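Local coordinates for protein xylulokinase (Brucella ovis, PDB 5VM1) that probably catalyses the ATP-dependent phosphorylation of D-xylulose to D-xylulose 5-phosphate, as a member of the FGGY family of carbohydrate kinases, at residues A[167-172]-A[227-232]; A[239-244]-A[288-293]. All coordinates share one frame; numbering follows the deposited sequence.

Interaction 1: A[167-172]-A[227-232]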
loop_
_atom_site.group_PDB
_atom_site.type_symbol
_atom_site.label_atom_id
_atom_site.label_comp_id
_atom_site.label_asym_id
_atom_site.label_seq_id
_atom_site.Cartn_x
_atom_site.Cartn_y
_atom_site.Cartn_z
ATOM N N LEU A 167 7.278 -1.337 -19.483
ATOM C CA LEU A 167 7.286 -1.856 -20.845
ATOM C C LEU A 167 7.344 -0.718 -21.843
ATOM O O LEU A 167 8.077 -0.785 -22.834
ATOM C CB LEU A 167 6.040 -2.698 -21.100
ATOM C CG LEU A 167 5.860 -3.273 -22.505
ATOM C CD1 LEU A 167 6.969 -4.256 -22.857
ATOM C CD2 LEU A 167 4.496 -3.909 -22.638
ATOM N N TRP A 168 6.586 0.348 -21.580
ATOM C CA TRP A 168 6.660 1.558 -22.390
ATOM C C TRP A 168 8.035 2.235 -22.272
ATOM O O TRP A 168 8.563 2.752 -23.260
ATOM C CB TRP A 168 5.512 2.493 -21.996
ATOM C CG TRP A 168 5.636 3.873 -22.543
ATOM C CD1 TRP A 168 5.634 4.232 -23.845
ATOM C CD2 TRP A 168 5.844 5.084 -21.787
ATOM N NE1 TRP A 168 5.805 5.596 -23.959
ATOM C CE2 TRP A 168 5.938 6.141 -22.711
ATOM C CE3 TRP A 168 5.954 5.371 -20.422
ATOM C CZ2 TRP A 168 6.132 7.466 -22.319
ATOM C CZ3 TRP A 168 6.144 6.701 -20.034
ATOM C CH2 TRP A 168 6.227 7.724 -20.976
ATOM N N LEU A 169 8.616 2.265 -21.067
ATOM C CA LEU A 169 9.887 2.957 -20.839
ATOM C C LEU A 169 11.081 2.181 -21.398
ATOM O O LEU A 169 11.974 2.770 -22.016
ATOM C CB LEU A 169 10.062 3.191 -19.339
ATOM C CG LEU A 169 9.162 4.237 -18.671
ATOM C CD1 LEU A 169 9.353 4.217 -17.155
ATOM C CD2 LEU A 169 9.499 5.615 -19.225
ATOM N N THR A 170 11.122 0.860 -21.188
ATOM C CA THR A 170 12.303 0.058 -21.487
ATOM C C THR A 170 12.107 -0.955 -22.594
ATOM O O THR A 170 13.101 -1.422 -23.152
ATOM C CB THR A 170 12.770 -0.743 -20.256
ATOM O OG1 THR A 170 11.830 -1.796 -19.991
ATOM C CG2 THR A 170 12.936 0.139 -19.040
ATOM N N GLY A 171 10.880 -1.354 -22.888
ATOM C CA GLY A 171 10.670 -2.402 -23.861
ATOM C C GLY A 171 10.884 -3.809 -23.356
ATOM O O GLY A 171 10.896 -4.742 -24.172
ATOM N N GLU A 172 11.037 -4.001 -22.043
ATOM C CA GLU A 172 11.217 -5.325 -21.466
ATOM C C GLU A 172 10.040 -5.668 -20.562
ATOM O O GLU A 172 9.254 -4.801 -20.170
ATOM C CB GLU A 172 12.548 -5.436 -20.699
ATOM C CG GLU A 172 13.740 -5.672 -21.634
ATOM C CD GLU A 172 15.071 -5.756 -20.910
ATOM O OE1 GLU A 172 15.406 -6.843 -20.379
ATOM O OE2 GLU A 172 15.787 -4.730 -20.870
ATOM N N ALA A 227 16.083 10.342 -26.257
ATOM C CA ALA A 227 16.250 11.538 -27.071
ATOM C C ALA A 227 15.050 12.468 -27.007
ATOM O O ALA A 227 15.201 13.675 -27.210
ATOM C CB ALA A 227 16.513 11.157 -28.533
ATOM N N GLU A 228 13.858 11.934 -26.738
ATOM C CA GLU A 228 12.668 12.774 -26.704
ATOM C C GLU A 228 12.740 13.789 -25.571
ATOM O O GLU A 228 12.181 14.889 -25.686
ATOM C CB GLU A 228 11.425 11.889 -26.584
ATOM C CG GLU A 228 10.092 12.622 -26.643
ATOM C CD GLU A 228 8.913 11.661 -26.638
ATOM O OE1 GLU A 228 8.938 10.692 -27.424
ATOM O OE2 GLU A 228 7.977 11.852 -25.827
ATOM N N TRP A 229 13.445 13.445 -24.486
ATOM C CA TRP A 229 13.662 14.318 -23.334
ATOM C C TRP A 229 15.124 14.746 -23.203
ATOM O O TRP A 229 15.490 15.409 -22.221
ATOM C CB TRP A 229 13.197 13.619 -22.051
ATOM C CG TRP A 229 11.807 13.068 -22.154
ATOM C CD1 TRP A 229 10.735 13.668 -22.744
ATOM C CD2 TRP A 229 11.344 11.792 -21.684
ATOM N NE1 TRP A 229 9.634 12.858 -22.662
ATOM C CE2 TRP A 229 9.977 11.699 -22.016
ATOM C CE3 TRP A 229 11.949 10.725 -21.012
ATOM C CZ2 TRP A 229 9.200 10.574 -21.698
ATOM C CZ3 TRP A 229 11.184 9.617 -20.701
ATOM C CH2 TRP A 229 9.822 9.549 -21.045
ATOM N N SER A 230 15.963 14.375 -24.173
ATOM C CA SER A 230 17.389 14.698 -24.205
ATOM C C SER A 230 18.096 14.173 -22.952
ATOM O O SER A 230 18.478 14.915 -22.053
ATOM C CB SER A 230 17.602 16.204 -24.389
ATOM O OG SER A 230 17.406 16.571 -25.744
ATOM N N LEU A 231 18.265 12.857 -22.928
ATOM C CA LEU A 231 18.972 12.199 -21.841
ATOM C C LEU A 231 20.448 12.049 -22.205
ATOM O O LEU A 231 20.788 11.524 -23.276
ATOM C CB LEU A 231 18.338 10.841 -21.537
ATOM N N THR A 232 21.321 12.505 -21.295
ATOM C CA THR A 232 22.761 12.560 -21.555
ATOM C C THR A 232 23.409 11.180 -21.528
ATOM O O THR A 232 24.336 10.915 -22.305
ATOM C CB THR A 232 23.445 13.490 -20.533
ATOM O OG1 THR A 232 23.072 14.853 -20.782
ATOM C CG2 THR A 232 24.971 13.375 -20.591
#

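Interaction 2: A[239-244]-A[288-293]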
loop_
_atom_site.group_PDB
_atom_site.type_symbol
_atom_site.label_atom_id
_atom_site.label_comp_id
_atom_site.label_asym_id
_atom_site.label_seq_id
_atom_site.Cartn_x
_atom_site.Cartn_y
_atom_site.Cartn_z
ATOM N N GLY A 239 13.994 -1.877 -10.563
ATOM C CA GLY A 239 12.895 -2.809 -10.428
ATOM C C GLY A 239 11.638 -2.134 -9.919
ATOM O O GLY A 239 10.533 -2.411 -10.394
ATOM N N GLY A 240 11.794 -1.225 -8.969
ATOM C CA GLY A 240 10.662 -0.524 -8.423
ATOM C C GLY A 240 10.001 -1.305 -7.302
ATOM O O GLY A 240 10.565 -2.216 -6.712
ATOM N N ALA A 241 8.765 -0.940 -7.017
ATOM C CA ALA A 241 8.065 -1.636 -5.954
ATOM C C ALA A 241 6.585 -1.361 -6.119
ATOM O O ALA A 241 6.188 -0.458 -6.857
ATOM C CB ALA A 241 8.582 -1.192 -4.581
ATOM N N GLY A 242 5.762 -2.157 -5.437
ATOM C CA GLY A 242 4.391 -1.741 -5.236
ATOM C C GLY A 242 4.340 -0.548 -4.302
ATOM O O GLY A 242 5.295 -0.276 -3.563
ATOM N N ASP A 243 3.203 0.166 -4.319
ATOM C CA ASP A 243 3.152 1.464 -3.637
ATOM C C ASP A 243 3.435 1.322 -2.145
ATOM O O ASP A 243 4.093 2.185 -1.553
ATOM C CB ASP A 243 1.820 2.188 -3.855
ATOM C CG ASP A 243 0.619 1.349 -3.482
ATOM O OD1 ASP A 243 0.818 0.234 -2.968
ATOM O OD2 ASP A 243 -0.527 1.819 -3.685
ATOM N N ASN A 244 2.977 0.238 -1.520
ATOM C CA ASN A 244 3.245 0.088 -0.094
ATOM C C ASN A 244 4.738 -0.058 0.167
ATOM O O ASN A 244 5.314 0.710 0.941
ATOM C CB ASN A 244 2.456 -1.082 0.464
ATOM C CG ASN A 244 0.987 -0.768 0.587
ATOM O OD1 ASN A 244 0.191 -1.092 -0.298
ATOM N ND2 ASN A 244 0.608 -0.166 1.709
ATOM N N CYS A 288 7.075 -9.808 -0.214
ATOM C CA CYS A 288 8.463 -9.397 -0.393
ATOM C C CYS A 288 8.570 -7.880 -0.308
ATOM O O CYS A 288 7.654 -7.145 -0.688
ATOM C CB CYS A 288 8.999 -9.852 -1.754
ATOM S SG CYS A 288 8.854 -11.626 -2.099
ATOM N N HIS A 289 9.701 -7.412 0.203
ATOM C CA HIS A 289 10.009 -5.992 0.175
ATOM C C HIS A 289 10.690 -5.645 -1.145
ATOM O O HIS A 289 10.892 -6.496 -2.006
ATOM C CB HIS A 289 10.896 -5.615 1.356
ATOM C CG HIS A 289 10.711 -4.207 1.830
ATOM N ND1 HIS A 289 10.430 -3.165 0.974
ATOM C CD2 HIS A 289 10.817 -3.660 3.065
ATOM C CE1 HIS A 289 10.368 -2.038 1.660
ATOM N NE2 HIS A 289 10.610 -2.310 2.927
ATOM N N ALA A 290 11.012 -4.372 -1.339
ATOM C CA ALA A 290 11.728 -3.984 -2.544
ATOM C C ALA A 290 13.203 -4.295 -2.450
ATOM O O ALA A 290 13.914 -4.130 -3.440
ATOM C CB ALA A 290 11.557 -2.500 -2.839
ATOM N N LEU A 291 13.687 -4.696 -1.277
ATOM C CA LEU A 291 15.112 -4.913 -1.163
ATOM C C LEU A 291 15.401 -6.401 -1.134
ATOM O O LEU A 291 14.573 -7.199 -0.694
ATOM C CB LEU A 291 15.682 -4.239 0.089
ATOM C CG LEU A 291 15.259 -2.771 0.251
ATOM C CD1 LEU A 291 16.049 -2.079 1.331
ATOM C CD2 LEU A 291 15.373 -2.019 -1.054
ATOM N N PRO A 292 16.560 -6.814 -1.606
ATOM C CA PRO A 292 16.838 -8.250 -1.656
ATOM C C PRO A 292 16.866 -8.836 -0.251
ATOM O O PRO A 292 17.110 -8.132 0.730
ATOM C CB PRO A 292 18.202 -8.328 -2.355
ATOM C CG PRO A 292 18.745 -6.972 -2.273
ATOM C CD PRO A 292 17.628 -6.004 -2.212
ATOM N N ARG A 293 16.520 -10.121 -0.158
ATOM C CA ARG A 293 16.552 -10.884 1.102
ATOM C C ARG A 293 15.751 -10.179 2.220
ATOM O O ARG A 293 16.032 -10.326 3.415
ATOM C CB ARG A 293 18.013 -11.193 1.509
#

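Interaction 1: A[167-172]-A[227-232]
Trp168 and Trp229 reach toward each other from opposite directions and meet at the far ends of their six-membered rings, CH2 of Trp168 lying 4.0 Å from CH2 of Trp229. Trp168 CH2 meets the edge of the Trp229 ring, near its plane, not a face-to-face stack. Leu169 adds a second apolar touch at that edge, its CD2 4.3 Å from Trp229 CH2. The side chains span a wide gap: the nearest CA atoms, of Leu169 and Glu228, are 11.8 Å apart, and no hydrogen bond crosses. With CG anti to the backbone N (chi1 168°), the Trp168 indole lies beside its own carbonyl carbon. One face of the Trp229 ring carries Glu228 CB, 4.3 Å above the plane and off toward the rim.

Helix 53-70 underlies both indoles: Trp168 rests on Ile57, Cys60 and Arg61, Trp229 on Ile64, while Glu228 OE2 makes a salt bridge to Arg61. Thr170, last in helix 161-170, starts an ST turn (Glu172 N to its OG1, 3.1 Å), and a Schellman motif with Ser230 as its positive-phi C-prime residue closes helix 223-228. The arrangement is two helix C-termini joined by aromatic side chains over a third helix of the FGGY N-terminal domain.

Interaction 2: A[239-244]-A[288-293]
Ala290 N donates to ND1 of the preceding residue, His289, at 2.7 Å with an N-H...N angle of 153°, the donor sitting 16° out of the imidazole plane. The bond lies in the loop after strand 285-288, one place where the C-terminal half of the actin-like FGGY fold meets the N-terminal half. Ala290 carries the contact: its CB faces the end of strand 236-242 and lies 3.7 Å from CB of Ala241, the two methyls meeting at a slant. With no hydrogen bond across and CA atoms of Ala241 and Ala290 only 5.5 Å apart, the join is a close approach of two small residues, and Leu440 of helix 433-446 packs on both.

The strand end is shaped by glycines. Gly240 has a positive phi of 85°, a conformation that calls for glycine, and Gly242 is the N-cap of helix 243-251, whose first residue, Asp243, is the predicted proton acceptor. Met87, predicted to bind substrate, touches Asp243, and its side chain lies about 8 Å from that of Ala241. His289 is held at its other nitrogen too, NE2 bonding to Thr253 O. Beside the methyl pair, the carbonyl oxygen of Gly240 lies 4.0 Å from Ala290 CB.

In the fold
Both segments of interaction 1 precede those of interaction 2, and helix 223-228 of the first is followed by strand 236-242 of the second. Their centres are about 22 Å apart and their nearest atoms about 9 Å. The first lies about 27 Å from the chain centre and stays within the N-terminal domain; the second, about 11 Å from it, is buried and joins the six-stranded sheet of that domain to the loop between strands 285-288 and 295-301 of the seven-stranded sheet. Arg166 connects the two regions, its NH1 bonding to Gly239 O and its carbonyl to Thr170 OG1. The first ties two peripheral helix ends together, the second bridges the domains beside the predicted catalytic aspartate.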